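Local coordinates for protein necrotic enteritis toxin B (Clostridium perfringens, PDB 4I0N) that is a secreted pore-forming toxin of the leukocidin/hemolysin family that probably inserts a β-barrel into target cell membranes, at residues A[37-42]-A[241-246]; A[57-62]-A[223-228]; A[103-108]-A[166-171]; A[112-117]-A[147-152]; A[235-240]-A[278-283]. All coordinates share one frame; numbering follows the deposited sequence. Where two conformers were deposited one is given.

Overall arrangement
The five contacts span a β-sandwich of the alpha-hemolysin fold and the hairpin against it. Contact 2 pairs neighbouring strands within one sheet. Contact 1 joins that sheet to the second, about 11 Å from contact 2 between centres, and 37-42 shares backbone bonds with 57-62. Contact 3 also bridges the sheets, from edge strand 99-104 to strand 165-172, touching contact 2 at M224. Contact 4, centred about 11 Å from contact 3, packs on it through I147 and Y149. Contact 5 lies about 28 Å from contact 4 between centres. The side chains of A39 and I278 lie about 9 Å from that of D30, which binds magnesium in a structure of this toxin but not in this chain.

Contact 1 (A[37-42]-A[241-246]); sequences WKATLS and VEYQRF
The indole of W37 meets Y243 and Q244 at its edge: Y243 CB and the backbone N of Q244 both lie near the ring plane, and W37 CZ3 comes within 3.6 Å of Y243 CB. The phenol of Y243 is likewise approached at its edge, by the carbonyl of K38, while A39 CB and W37 CE3 reach it obliquely. Y243 OH donates to K38 O across 2.7 Å, arriving at a C=O...donor angle of 136° and tilted somewhat from the carbonyl plane. Chi1 of -70° sets Y243 CG beside the backbone N; the side chain then slides past that of W37 in the opposite direction. R245 crosses W37 at about a right angle; its NH1 is 3.6 Å from W37 CZ2, the guanidinium and indole planes being 49° apart. One water lies in the plane of both groups and accepts from W37 NE1 (3.0 Å) and R245 NH1 (3.1 Å). Next to the phenol oxygen, A39 CB lies a loose 4.5 Å from V241 CG1. In R245, NE pairs with D247 and NH2 with E270, and NH1 also donates to P65 O. The two sheets of the sandwich thus meet through aromatic and apolar groups whose buried donors are paired, and the arginine charge beside the indole is probably offset by those two carboxylates.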
# COMPACT_ATOMS: atom_id res chain seq x y z
N TRP A 37 3.59 8.43 8.67
CA TRP A 37 3.36 7.91 7.34
C TRP A 37 4.65 8.10 6.56
O TRP A 37 5.19 9.20 6.55
CB TRP A 37 2.23 8.68 6.64
CG TRP A 37 0.91 8.60 7.34
CD1 TRP A 37 0.65 8.81 8.67
CD2 TRP A 37 -0.35 8.31 6.73
NE1 TRP A 37 -0.69 8.66 8.93
CE2 TRP A 37 -1.33 8.35 7.75
CE3 TRP A 37 -0.75 8.03 5.42
CZ2 TRP A 37 -2.69 8.13 7.49
CZ3 TRP A 37 -2.11 7.81 5.15
CH2 TRP A 37 -3.06 7.86 6.20
N LYS A 38 5.12 7.04 5.91
CA LYS A 38 6.46 7.05 5.30
C LYS A 38 6.43 6.58 3.86
O LYS A 38 5.73 5.64 3.53
CB LYS A 38 7.38 6.11 6.08
CG LYS A 38 7.49 6.45 7.55
CD LYS A 38 8.39 5.44 8.29
CE LYS A 38 8.38 5.71 9.80
NZ LYS A 38 7.00 5.48 10.36
N ALA A 39 7.21 7.23 3.00
CA ALA A 39 7.38 6.78 1.61
C ALA A 39 8.84 6.85 1.25
O ALA A 39 9.46 7.94 1.31
CB ALA A 39 6.59 7.64 0.67
N THR A 40 9.38 5.70 0.84
CA THR A 40 10.73 5.64 0.28
C THR A 40 10.59 5.19 -1.16
O THR A 40 10.02 4.12 -1.42
CB THR A 40 11.61 4.64 1.05
OG1 THR A 40 11.83 5.13 2.38
CG2 THR A 40 12.99 4.48 0.36
N LEU A 41 11.08 6.00 -2.08
CA LEU A 41 11.01 5.68 -3.51
C LEU A 41 12.43 5.48 -4.02
O LEU A 41 13.26 6.40 -3.96
CB LEU A 41 10.30 6.79 -4.31
CG LEU A 41 9.98 6.44 -5.77
CD1 LEU A 41 8.97 5.28 -5.85
CD2 LEU A 41 9.43 7.65 -6.48
N SER A 42 12.72 4.26 -4.49
CA SER A 42 14.06 3.91 -4.97
C SER A 42 13.96 3.60 -6.44
O SER A 42 12.96 3.06 -6.90
CB SER A 42 14.64 2.70 -4.23
OG SER A 42 14.63 2.95 -2.84
N VAL A 241 2.99 9.73 -4.76
CA VAL A 241 2.56 8.57 -3.96
C VAL A 241 1.46 9.10 -3.05
O VAL A 241 1.72 10.01 -2.27
CB VAL A 241 3.72 8.06 -3.09
CG1 VAL A 241 3.24 6.91 -2.17
CG2 VAL A 241 4.87 7.56 -3.97
N GLU A 242 0.24 8.56 -3.18
CA GLU A 242 -0.91 8.98 -2.37
C GLU A 242 -1.30 7.82 -1.49
O GLU A 242 -1.47 6.69 -1.97
CB GLU A 242 -2.12 9.38 -3.23
CG GLU A 242 -1.82 10.41 -4.30
CD GLU A 242 -3.01 10.68 -5.19
OE1 GLU A 242 -4.01 9.90 -5.18
OE2 GLU A 242 -2.94 11.70 -5.92
N TYR A 243 -1.39 8.09 -0.19
CA TYR A 243 -1.82 7.10 0.78
C TYR A 243 -3.14 7.54 1.38
O TYR A 243 -3.31 8.69 1.78
CB TYR A 243 -0.82 7.05 1.92
CG TYR A 243 0.54 6.49 1.65
CD1 TYR A 243 0.77 5.52 0.68
CD2 TYR A 243 1.60 6.88 2.47
CE1 TYR A 243 2.05 4.96 0.52
CE2 TYR A 243 2.86 6.33 2.33
CZ TYR A 243 3.10 5.39 1.36
OH TYR A 243 4.38 4.90 1.27
N GLN A 244 -4.07 6.60 1.49
CA GLN A 244 -5.39 6.89 2.05
C GLN A 244 -5.76 5.73 2.96
O GLN A 244 -5.53 4.57 2.62
CB GLN A 244 -6.36 7.04 0.89
CG GLN A 244 -7.66 7.70 1.18
CD GLN A 244 -8.23 8.31 -0.11
OE1 GLN A 244 -7.72 8.06 -1.21
NE2 GLN A 244 -9.24 9.10 0.02
N ARG A 245 -6.31 6.03 4.14
CA ARG A 245 -6.70 4.97 5.04
C ARG A 245 -8.16 5.18 5.38
O ARG A 245 -8.52 6.22 5.93
CB ARG A 245 -5.83 5.00 6.30
CG ARG A 245 -5.99 3.73 7.16
CD ARG A 245 -5.43 3.87 8.59
NE ARG A 245 -6.16 4.90 9.33
CZ ARG A 245 -5.59 5.94 9.92
NH1 ARG A 245 -4.26 6.07 9.94
NH2 ARG A 245 -6.35 6.85 10.53
N PHE A 246 -9.01 4.22 5.01
CA PHE A 246 -10.45 4.32 5.25
C PHE A 246 -10.75 3.59 6.54
O PHE A 246 -10.53 2.37 6.63
CB PHE A 246 -11.24 3.71 4.11
CG PHE A 246 -11.04 4.43 2.79
CD1 PHE A 246 -11.75 5.61 2.53
CD2 PHE A 246 -10.16 3.95 1.84
CE1 PHE A 246 -11.57 6.30 1.31
CE2 PHE A 246 -9.98 4.63 0.63
CZ PHE A 246 -10.70 5.80 0.37
O HOH W 1 -2.68 8.49 11.16

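Contact 2 (A[57-62]-A[223-228])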
# COMPACT_ATOMS: atom_id res chain seq x y z
N LEU A 57 13.16 1.29 -13.22
CA LEU A 57 12.38 0.43 -12.34
C LEU A 57 12.31 1.17 -11.00
O LEU A 57 13.34 1.60 -10.48
CB LEU A 57 13.07 -0.93 -12.14
CG LEU A 57 13.20 -1.87 -13.35
CD1 LEU A 57 13.73 -3.21 -12.89
CD2 LEU A 57 11.87 -2.07 -14.05
N LEU A 58 11.10 1.35 -10.47
CA LEU A 58 10.93 2.07 -9.22
C LEU A 58 10.39 1.13 -8.14
O LEU A 58 9.57 0.25 -8.41
CB LEU A 58 9.95 3.26 -9.41
CG LEU A 58 10.35 4.31 -10.46
CD1 LEU A 58 9.37 5.46 -10.44
CD2 LEU A 58 11.75 4.83 -10.20
N ASN A 59 10.86 1.31 -6.91
CA ASN A 59 10.39 0.49 -5.80
C ASN A 59 9.86 1.43 -4.73
O ASN A 59 10.59 2.29 -4.27
CB ASN A 59 11.56 -0.32 -5.24
CG ASN A 59 11.15 -1.24 -4.08
OD1 ASN A 59 10.33 -2.12 -4.24
ND2 ASN A 59 11.77 -1.05 -2.94
N LEU A 60 8.60 1.27 -4.36
CA LEU A 60 8.01 2.07 -3.27
C LEU A 60 7.95 1.22 -2.00
O LEU A 60 7.39 0.11 -2.03
CB LEU A 60 6.59 2.55 -3.66
CG LEU A 60 5.79 3.13 -2.49
CD1 LEU A 60 6.44 4.42 -1.97
CD2 LEU A 60 4.32 3.38 -2.90
N GLU A 61 8.53 1.72 -0.91
CA GLU A 61 8.36 1.09 0.39
C GLU A 61 7.87 2.13 1.35
O GLU A 61 8.29 3.29 1.29
CB GLU A 61 9.70 0.60 0.95
CG GLU A 61 10.41 -0.37 0.11
CD GLU A 61 11.82 -0.53 0.60
OE1 GLU A 61 12.71 0.16 0.06
OE2 GLU A 61 12.01 -1.27 1.59
N GLY A 62 7.00 1.72 2.25
CA GLY A 62 6.47 2.72 3.14
C GLY A 62 5.76 2.17 4.34
O GLY A 62 5.87 0.98 4.67
N ASN A 223 4.70 -2.30 -0.19
CA ASN A 223 5.89 -2.45 -1.04
C ASN A 223 5.33 -2.80 -2.41
O ASN A 223 4.77 -3.88 -2.61
CB ASN A 223 6.82 -3.57 -0.51
CG ASN A 223 8.21 -3.61 -1.22
OD1 ASN A 223 8.93 -4.60 -1.07
ND2 ASN A 223 8.58 -2.56 -1.96
N MET A 224 5.43 -1.84 -3.33
CA MET A 224 4.96 -2.02 -4.69
C MET A 224 6.08 -1.58 -5.61
O MET A 224 6.99 -0.88 -5.19
CB MET A 224 3.70 -1.18 -4.98
CG MET A 224 2.44 -1.66 -4.31
SD MET A 224 2.31 -1.09 -2.59
CE MET A 224 0.76 -1.90 -2.12
N ALA A 225 6.01 -1.98 -6.86
CA ALA A 225 7.06 -1.60 -7.80
C ALA A 225 6.50 -1.36 -9.18
O ALA A 225 5.45 -1.92 -9.55
CB ALA A 225 8.18 -2.65 -7.83
N LEU A 226 7.19 -0.55 -9.97
CA LEU A 226 6.75 -0.34 -11.33
C LEU A 226 7.91 -0.08 -12.27
O LEU A 226 9.05 0.10 -11.83
CB LEU A 226 5.72 0.78 -11.37
CG LEU A 226 6.10 2.17 -10.89
CD1 LEU A 226 7.09 2.82 -11.86
CD2 LEU A 226 4.81 3.00 -10.81
N ALA A 227 7.61 -0.09 -13.57
CA ALA A 227 8.59 0.28 -14.58
C ALA A 227 8.03 1.50 -15.29
O ALA A 227 6.87 1.47 -15.75
CB ALA A 227 8.81 -0.87 -15.59
N LEU A 228 8.84 2.55 -15.38
CA LEU A 228 8.51 3.74 -16.17
C LEU A 228 9.30 3.73 -17.43
O LEU A 228 10.52 3.43 -17.41
CB LEU A 228 8.89 5.03 -15.44
CG LEU A 228 8.08 5.58 -14.30
CD1 LEU A 228 8.76 6.86 -13.78
CD2 LEU A 228 6.67 5.91 -14.80
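Backbone hydrogen bonds join L58 with L226 and L60 with M224 as antiparallel hydrogen-bonded pairs; L58 N to L226 O and L60 N to M224 O are both 2.8 Å. Side-chain bonds come from N223, whose ND2 donates to N59 OD1 (2.9 Å) and to L60 O (2.9 Å). L60 O therefore accepts twice, from M224 N in its carbonyl plane and from N223 ND2 well above it, 48° out. The amides of N59 and N223 are turned 79° against each other; chi1 of -179° puts N59 CG anti to its backbone N. Apolar contacts fill the opposite face: L58 CD1 touches L226 CD1 at 3.8 Å and L228 CD1 at 3.7 Å, packing on I239 of the second sheet. L57 CD2 meets A227 CB at 3.6 Å on the asparagine face. N223 OD1 accepts from S148 N, so one amide stitches two strands of the sheet together and also grips the hairpin strand 144-150 lying over them.

Contact 3 (A[103-108]-A[166-171]); sequences SIPKNT and ASWDIK
The backbone from S103 to P105 leaves its strand through a cis peptide bond at P105 and passes the strand 166-171 at a distance, with S103 CA 7.0 Å from A166 CA, so side chains bridge the gap. W168 does most of this. Chi1 of -63° sets its CG beside the backbone N, and NE1 donates to P105 O over 2.8 Å in a nearly straight bond (173°), the oxygen lying in the indole plane at the ring edge. The proline ring lies against the same pyrrole part of the indole, P105 CD being 3.5 Å from W168 NE1, and I104 O approaches W168 CZ2 obliquely at 3.4 Å. Farther back, S103 OG touches A166 CB at 3.9 Å and bonds to Q158 NE2. K106 curls back so that NZ donates to S103 O (2.8 Å) and to Q158 OE1, bracing the turn. M224 of the neighbouring strand packs against both P105 and W168, while I147 and Y149 cover the proline. Here edge strand 99-104 of the β-sandwich ends and the chain moves toward what is probably the prestem, which in soluble leukocidin-family monomers is folded against the core.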
# COMPACT_ATOMS: atom_id res chain seq x y z
N SER A 103 3.50 -2.90 -13.48
CA SER A 103 3.56 -2.66 -12.04
C SER A 103 3.18 -3.95 -11.31
O SER A 103 2.46 -4.80 -11.87
CB SER A 103 2.62 -1.51 -11.66
OG SER A 103 1.26 -1.85 -11.89
N ILE A 104 3.69 -4.11 -10.10
CA ILE A 104 3.38 -5.27 -9.26
C ILE A 104 3.04 -4.76 -7.85
O ILE A 104 3.53 -3.70 -7.42
CB ILE A 104 4.56 -6.29 -9.21
CG1 ILE A 104 5.88 -5.60 -8.82
CG2 ILE A 104 4.71 -7.08 -10.53
CD1 ILE A 104 6.99 -6.54 -8.37
N PRO A 105 2.21 -5.49 -7.10
CA PRO A 105 1.57 -6.76 -7.46
C PRO A 105 0.38 -6.57 -8.36
O PRO A 105 -0.10 -5.45 -8.50
CB PRO A 105 1.14 -7.33 -6.09
CG PRO A 105 0.91 -6.12 -5.23
CD PRO A 105 1.85 -5.04 -5.74
N LYS A 106 -0.07 -7.66 -8.97
CA LYS A 106 -1.14 -7.55 -9.95
C LYS A 106 -2.39 -8.30 -9.52
O LYS A 106 -2.34 -9.13 -8.61
CB LYS A 106 -0.68 -8.02 -11.34
CG LYS A 106 0.59 -7.30 -11.86
CD LYS A 106 0.68 -7.20 -13.40
CE LYS A 106 -0.16 -6.06 -13.98
NZ LYS A 106 0.11 -4.73 -13.31
N ASN A 107 -3.50 -7.99 -10.19
CA ASN A 107 -4.77 -8.65 -9.95
C ASN A 107 -5.15 -8.62 -8.46
O ASN A 107 -5.02 -7.55 -7.82
CB ASN A 107 -4.73 -10.07 -10.55
CG ASN A 107 -4.43 -10.03 -12.04
OD1 ASN A 107 -3.41 -10.56 -12.50
ND2 ASN A 107 -5.30 -9.39 -12.80
N THR A 108 -5.61 -9.74 -7.91
CA THR A 108 -5.98 -9.81 -6.50
C THR A 108 -5.21 -10.92 -5.80
O THR A 108 -5.16 -12.05 -6.31
CB THR A 108 -7.48 -10.03 -6.34
OG1 THR A 108 -8.16 -8.95 -6.98
CG2 THR A 108 -7.91 -10.12 -4.87
N ALA A 166 -1.15 3.60 -11.05
CA ALA A 166 -1.24 2.25 -10.53
C ALA A 166 -1.84 2.43 -9.14
O ALA A 166 -1.40 3.29 -8.37
CB ALA A 166 0.16 1.63 -10.40
N SER A 167 -2.88 1.67 -8.85
CA SER A 167 -3.56 1.82 -7.57
C SER A 167 -3.92 0.47 -6.98
O SER A 167 -4.29 -0.43 -7.71
CB SER A 167 -4.81 2.67 -7.74
OG SER A 167 -5.48 2.79 -6.49
N TRP A 168 -3.82 0.36 -5.65
CA TRP A 168 -4.06 -0.88 -4.92
C TRP A 168 -4.90 -0.59 -3.69
O TRP A 168 -4.63 0.36 -2.96
CB TRP A 168 -2.76 -1.48 -4.43
CG TRP A 168 -1.80 -1.90 -5.51
CD1 TRP A 168 -1.73 -3.13 -6.11
CD2 TRP A 168 -0.78 -1.10 -6.11
NE1 TRP A 168 -0.72 -3.14 -7.05
CE2 TRP A 168 -0.12 -1.90 -7.07
CE3 TRP A 168 -0.35 0.23 -5.92
CZ2 TRP A 168 0.98 -1.44 -7.83
CZ3 TRP A 168 0.71 0.71 -6.70
CH2 TRP A 168 1.37 -0.13 -7.63
N ASP A 169 -5.93 -1.42 -3.47
CA ASP A 169 -6.63 -1.44 -2.20
C ASP A 169 -6.18 -2.66 -1.42
O ASP A 169 -6.20 -3.78 -1.95
CB ASP A 169 -8.14 -1.50 -2.41
CG ASP A 169 -8.74 -0.15 -2.68
OD1 ASP A 169 -8.01 0.86 -2.58
OD2 ASP A 169 -9.94 -0.10 -2.99
N ILE A 170 -5.76 -2.43 -0.19
CA ILE A 170 -5.46 -3.52 0.72
C ILE A 170 -6.63 -3.50 1.70
O ILE A 170 -6.74 -2.61 2.57
CB ILE A 170 -4.07 -3.39 1.38
CG1 ILE A 170 -2.97 -3.62 0.33
CG2 ILE A 170 -3.92 -4.38 2.56
CD1 ILE A 170 -2.71 -2.44 -0.57
N LYS A 171 -7.54 -4.46 1.51
CA LYS A 171 -8.87 -4.37 2.09
C LYS A 171 -9.11 -5.53 3.05
O LYS A 171 -8.75 -6.67 2.78
CB LYS A 171 -9.94 -4.40 0.98
CG LYS A 171 -11.37 -4.20 1.48
CD LYS A 171 -12.34 -4.14 0.26
CE LYS A 171 -13.82 -4.04 0.68
NZ LYS A 171 -14.16 -2.75 1.39

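Contact 4 (A[112-117]-A[147-152])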
# COMPACT_ATOMS: atom_id res chain seq x y z
N LYS A 112 -1.36 -14.30 2.66
CA LYS A 112 -0.83 -13.37 3.66
C LYS A 112 0.46 -12.71 3.18
O LYS A 112 0.68 -11.51 3.39
CB LYS A 112 -0.59 -14.08 5.00
CG LYS A 112 0.10 -13.18 6.05
CD LYS A 112 0.20 -13.85 7.41
CE LYS A 112 0.98 -15.14 7.36
NZ LYS A 112 2.43 -14.90 7.23
N ASP A 113 1.35 -13.49 2.57
CA ASP A 113 2.64 -12.96 2.14
C ASP A 113 2.60 -12.67 0.65
O ASP A 113 2.40 -13.59 -0.17
CB ASP A 113 3.80 -13.92 2.46
CG ASP A 113 3.96 -14.17 3.94
OD1 ASP A 113 3.68 -13.25 4.73
OD2 ASP A 113 4.37 -15.30 4.29
N VAL A 114 2.76 -11.40 0.30
CA VAL A 114 2.78 -10.97 -1.09
C VAL A 114 4.23 -10.84 -1.52
O VAL A 114 5.05 -10.22 -0.82
CB VAL A 114 2.07 -9.62 -1.26
CG1 VAL A 114 2.19 -9.09 -2.73
CG2 VAL A 114 0.60 -9.77 -0.82
N SER A 115 4.57 -11.46 -2.65
CA SER A 115 5.94 -11.41 -3.13
C SER A 115 5.91 -11.57 -4.63
O SER A 115 5.32 -12.53 -5.12
CB SER A 115 6.76 -12.57 -2.52
OG SER A 115 8.11 -12.51 -2.93
N ASN A 116 6.52 -10.63 -5.35
CA ASN A 116 6.74 -10.81 -6.80
C ASN A 116 7.86 -9.92 -7.27
O ASN A 116 8.44 -9.16 -6.49
CB ASN A 116 5.47 -10.57 -7.64
CG ASN A 116 5.52 -11.26 -9.03
OD1 ASN A 116 6.45 -12.03 -9.35
ND2 ASN A 116 4.52 -10.98 -9.84
N SER A 117 8.23 -10.11 -8.53
CA SER A 117 9.35 -9.37 -9.09
C SER A 117 8.98 -8.81 -10.45
O SER A 117 8.15 -9.38 -11.18
CB SER A 117 10.58 -10.26 -9.23
OG SER A 117 11.67 -9.49 -9.69
N ILE A 147 9.38 -7.18 -4.60
CA ILE A 147 8.58 -6.63 -3.52
C ILE A 147 8.19 -7.72 -2.53
O ILE A 147 8.14 -8.90 -2.88
CB ILE A 147 7.28 -5.94 -4.02
CG1 ILE A 147 6.35 -6.99 -4.67
CG2 ILE A 147 7.62 -4.77 -4.95
CD1 ILE A 147 4.90 -6.55 -4.75
N SER A 148 7.90 -7.31 -1.30
CA SER A 148 7.52 -8.24 -0.24
C SER A 148 6.78 -7.48 0.83
O SER A 148 7.28 -6.46 1.34
CB SER A 148 8.77 -8.88 0.39
OG SER A 148 8.42 -9.65 1.53
N TYR A 149 5.58 -7.95 1.17
CA TYR A 149 4.90 -7.46 2.36
C TYR A 149 3.92 -8.48 2.89
O TYR A 149 3.57 -9.42 2.19
CB TYR A 149 4.21 -6.10 2.13
CG TYR A 149 3.10 -6.09 1.11
CD1 TYR A 149 1.78 -6.49 1.45
CD2 TYR A 149 3.35 -5.70 -0.21
CE1 TYR A 149 0.74 -6.42 0.50
CE2 TYR A 149 2.31 -5.65 -1.17
CZ TYR A 149 1.03 -6.02 -0.81
OH TYR A 149 0.03 -5.95 -1.76
N GLU A 150 3.53 -8.31 4.15
CA GLU A 150 2.51 -9.17 4.73
C GLU A 150 1.17 -8.41 4.91
O GLU A 150 1.14 -7.18 5.14
CB GLU A 150 2.99 -9.79 6.04
CG GLU A 150 3.12 -8.80 7.17
CD GLU A 150 3.50 -9.43 8.49
OE1 GLU A 150 3.38 -10.68 8.64
OE2 GLU A 150 3.93 -8.67 9.37
N GLN A 151 0.07 -9.14 4.79
CA GLN A 151 -1.26 -8.54 4.92
C GLN A 151 -2.23 -9.47 5.67
O GLN A 151 -3.34 -9.71 5.19
CB GLN A 151 -1.81 -8.16 3.53
CG GLN A 151 -1.88 -9.38 2.58
CD GLN A 151 -2.53 -9.07 1.24
OE1 GLN A 151 -2.85 -7.93 0.96
NE2 GLN A 151 -2.70 -10.09 0.40
N PRO A 152 -1.84 -9.98 6.85
CA PRO A 152 -2.76 -10.91 7.56
C PRO A 152 -4.17 -10.34 7.71
O PRO A 152 -4.33 -9.18 8.12
CB PRO A 152 -2.11 -11.10 8.93
CG PRO A 152 -1.17 -9.91 9.07
CD PRO A 152 -0.66 -9.68 7.67
O HOH W 2 6.16 -11.58 1.39
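The paired strands carrying V114 and Y149 belong to a small antiparallel sheet packed on the sandwich, consistent with the prestem that leukocidin-family toxins release from the core and extend into a barrel hairpin. V114 and Y149 form a hydrogen-bonded pair, V114 N lying 2.9 Å from Y149 O. Their side chains run side by side, and V114 CB sits over the centre of the phenol ring in a CH-pi contact, 3.8 Å from the centroid and 13° off the normal. Chi1 of 63° puts Y149 CG between its backbone N and carbonyl carbon; the ring then presents one face to V114 CB. V114 CG2 also reaches Q151 NE2 at 3.5 Å. At one end I147 N donates to N116 O (2.9 Å); at the other, Q151 N donates to K112 O (2.8 Å). K112 NZ forms a salt bridge with D113 OD1, and a water donates to V114 O while also bonding S148 OG. The face with V114, I147 and Y149 is largely apolar, and one hydroxyl, T156 OG1, ties both Y149 OH and Q151 OE1 to strand 154-162. The face with D113, S115, S148 and E150 is polar; K112 probably tempers repulsion between the D113 and E150 carboxylates.

Contact 5 (A[235-240]-A[278-283]); sequences KESVII and INWQDH
W280 begins against K235: its CB is 3.7 Å from K235 O, just where the chain leaves strand 258-279. CG lies beside the backbone N (chi1 -64°), and the ring turns its edge to E236 and S237. CD1 next meets E236 CA, in the ring plane at 3.8 Å. NE1 then donates to S237 OG over 3.0 Å, at 164° and close to the ring plane, while I278 CG2 lies over one face toward the rim. The strands here are the open end of the long hairpin of 236-255 and 258-279, whose last hydrogen-bonded pair is S237 with I278: I278 N reaches S237 O at 2.7 Å and S237 N returns to I278 O. On the face with S237, I278 CG1 packs on I239 CG1 at 3.7 Å. Beyond the pair, N279 OD1 accepts from D282 N in an Asx motif, and Q281 N donates to K235 O (3.1 Å). Past NE1, the six-membered ring of W280 ends at CH2 against L228 O, with K54, A56 and I98 also touching the side chain.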
# COMPACT_ATOMS: atom_id res chain seq x y z
N LYS A 235 14.10 14.53 -19.52
CA LYS A 235 14.98 15.03 -18.49
C LYS A 235 14.37 14.93 -17.09
O LYS A 235 15.11 14.73 -16.12
CB LYS A 235 15.43 16.45 -18.81
CG LYS A 235 16.33 16.51 -20.04
CD LYS A 235 16.81 17.90 -20.33
CE LYS A 235 17.65 17.88 -21.61
NZ LYS A 235 18.10 19.25 -21.89
N GLU A 236 13.05 15.06 -16.99
CA GLU A 236 12.37 14.98 -15.70
C GLU A 236 10.91 14.57 -15.84
O GLU A 236 10.25 14.82 -16.89
CB GLU A 236 12.47 16.32 -14.94
CG GLU A 236 11.79 17.51 -15.68
CD GLU A 236 12.65 18.07 -16.81
OE1 GLU A 236 13.82 18.46 -16.54
OE2 GLU A 236 12.17 18.12 -17.98
N SER A 237 10.42 13.94 -14.78
CA SER A 237 9.01 13.66 -14.62
C SER A 237 8.75 13.63 -13.12
O SER A 237 9.66 13.85 -12.31
CB SER A 237 8.61 12.35 -15.32
OG SER A 237 9.24 11.22 -14.74
N VAL A 238 7.50 13.39 -12.74
CA VAL A 238 7.16 13.35 -11.34
C VAL A 238 6.40 12.08 -11.02
O VAL A 238 5.63 11.60 -11.84
CB VAL A 238 6.34 14.60 -10.95
CG1 VAL A 238 5.82 14.53 -9.55
CG2 VAL A 238 7.19 15.88 -11.14
N ILE A 239 6.65 11.52 -9.83
CA ILE A 239 5.83 10.44 -9.29
C ILE A 239 5.17 10.98 -8.01
O ILE A 239 5.84 11.58 -7.15
CB ILE A 239 6.68 9.17 -8.96
CG1 ILE A 239 7.09 8.46 -10.26
CG2 ILE A 239 5.95 8.21 -7.93
CD1 ILE A 239 5.96 7.75 -11.02
N ILE A 240 3.85 10.77 -7.91
CA ILE A 240 3.09 11.15 -6.72
C ILE A 240 2.63 9.87 -6.03
O ILE A 240 1.98 9.03 -6.64
CB ILE A 240 1.87 12.03 -7.08
CG1 ILE A 240 2.31 13.24 -7.93
CG2 ILE A 240 1.13 12.48 -5.80
CD1 ILE A 240 1.22 13.82 -8.80
N ILE A 278 11.44 12.63 -10.64
CA ILE A 278 12.26 11.64 -11.31
C ILE A 278 13.20 12.42 -12.22
O ILE A 278 12.81 12.92 -13.27
CB ILE A 278 11.42 10.64 -12.12
CG1 ILE A 278 10.28 10.06 -11.26
CG2 ILE A 278 12.30 9.53 -12.72
CD1 ILE A 278 10.77 9.33 -9.99
N ASN A 279 14.45 12.54 -11.79
CA ASN A 279 15.43 13.33 -12.50
C ASN A 279 16.14 12.38 -13.47
O ASN A 279 17.14 11.76 -13.11
CB ASN A 279 16.43 13.94 -11.51
CG ASN A 279 17.35 14.98 -12.16
OD1 ASN A 279 17.63 14.93 -13.35
ND2 ASN A 279 17.81 15.91 -11.36
N TRP A 280 15.58 12.23 -14.67
CA TRP A 280 16.16 11.27 -15.63
C TRP A 280 17.56 11.72 -16.05
O TRP A 280 18.47 10.89 -16.21
CB TRP A 280 15.27 11.15 -16.88
CG TRP A 280 13.91 10.57 -16.59
CD1 TRP A 280 12.79 11.23 -16.18
CD2 TRP A 280 13.55 9.20 -16.73
NE1 TRP A 280 11.74 10.35 -16.05
CE2 TRP A 280 12.18 9.09 -16.39
CE3 TRP A 280 14.25 8.05 -17.12
CZ2 TRP A 280 11.49 7.87 -16.40
CZ3 TRP A 280 13.57 6.83 -17.14
CH2 TRP A 280 12.20 6.75 -16.79
N GLN A 281 17.74 13.04 -16.17
CA GLN A 281 19.00 13.60 -16.64
C GLN A 281 20.17 13.22 -15.73
O GLN A 281 21.23 12.84 -16.20
CB GLN A 281 18.88 15.12 -16.73
CG GLN A 281 20.08 15.81 -17.34
CD GLN A 281 19.78 17.25 -17.72
OE1 GLN A 281 18.97 17.92 -17.07
NE2 GLN A 281 20.41 17.73 -18.78
N ASP A 282 19.97 13.34 -14.42
CA ASP A 282 21.02 13.07 -13.44
C ASP A 282 20.89 11.70 -12.76
O ASP A 282 21.71 11.36 -11.89
CB ASP A 282 21.04 14.18 -12.38
CG ASP A 282 21.35 15.55 -12.96
OD1 ASP A 282 22.12 15.65 -13.94
OD2 ASP A 282 20.84 16.55 -12.40
N HIS A 283 19.89 10.92 -13.16
CA HIS A 283 19.56 9.61 -12.56
C HIS A 283 19.35 9.70 -11.05
O HIS A 283 19.93 8.94 -10.29
CB HIS A 283 20.62 8.55 -12.90
CG HIS A 283 20.86 8.42 -14.36
ND1 HIS A 283 22.05 8.78 -14.96
CD2 HIS A 283 20.03 8.07 -15.37
CE1 HIS A 283 21.96 8.60 -16.26
NE2 HIS A 283 20.73 8.18 -16.54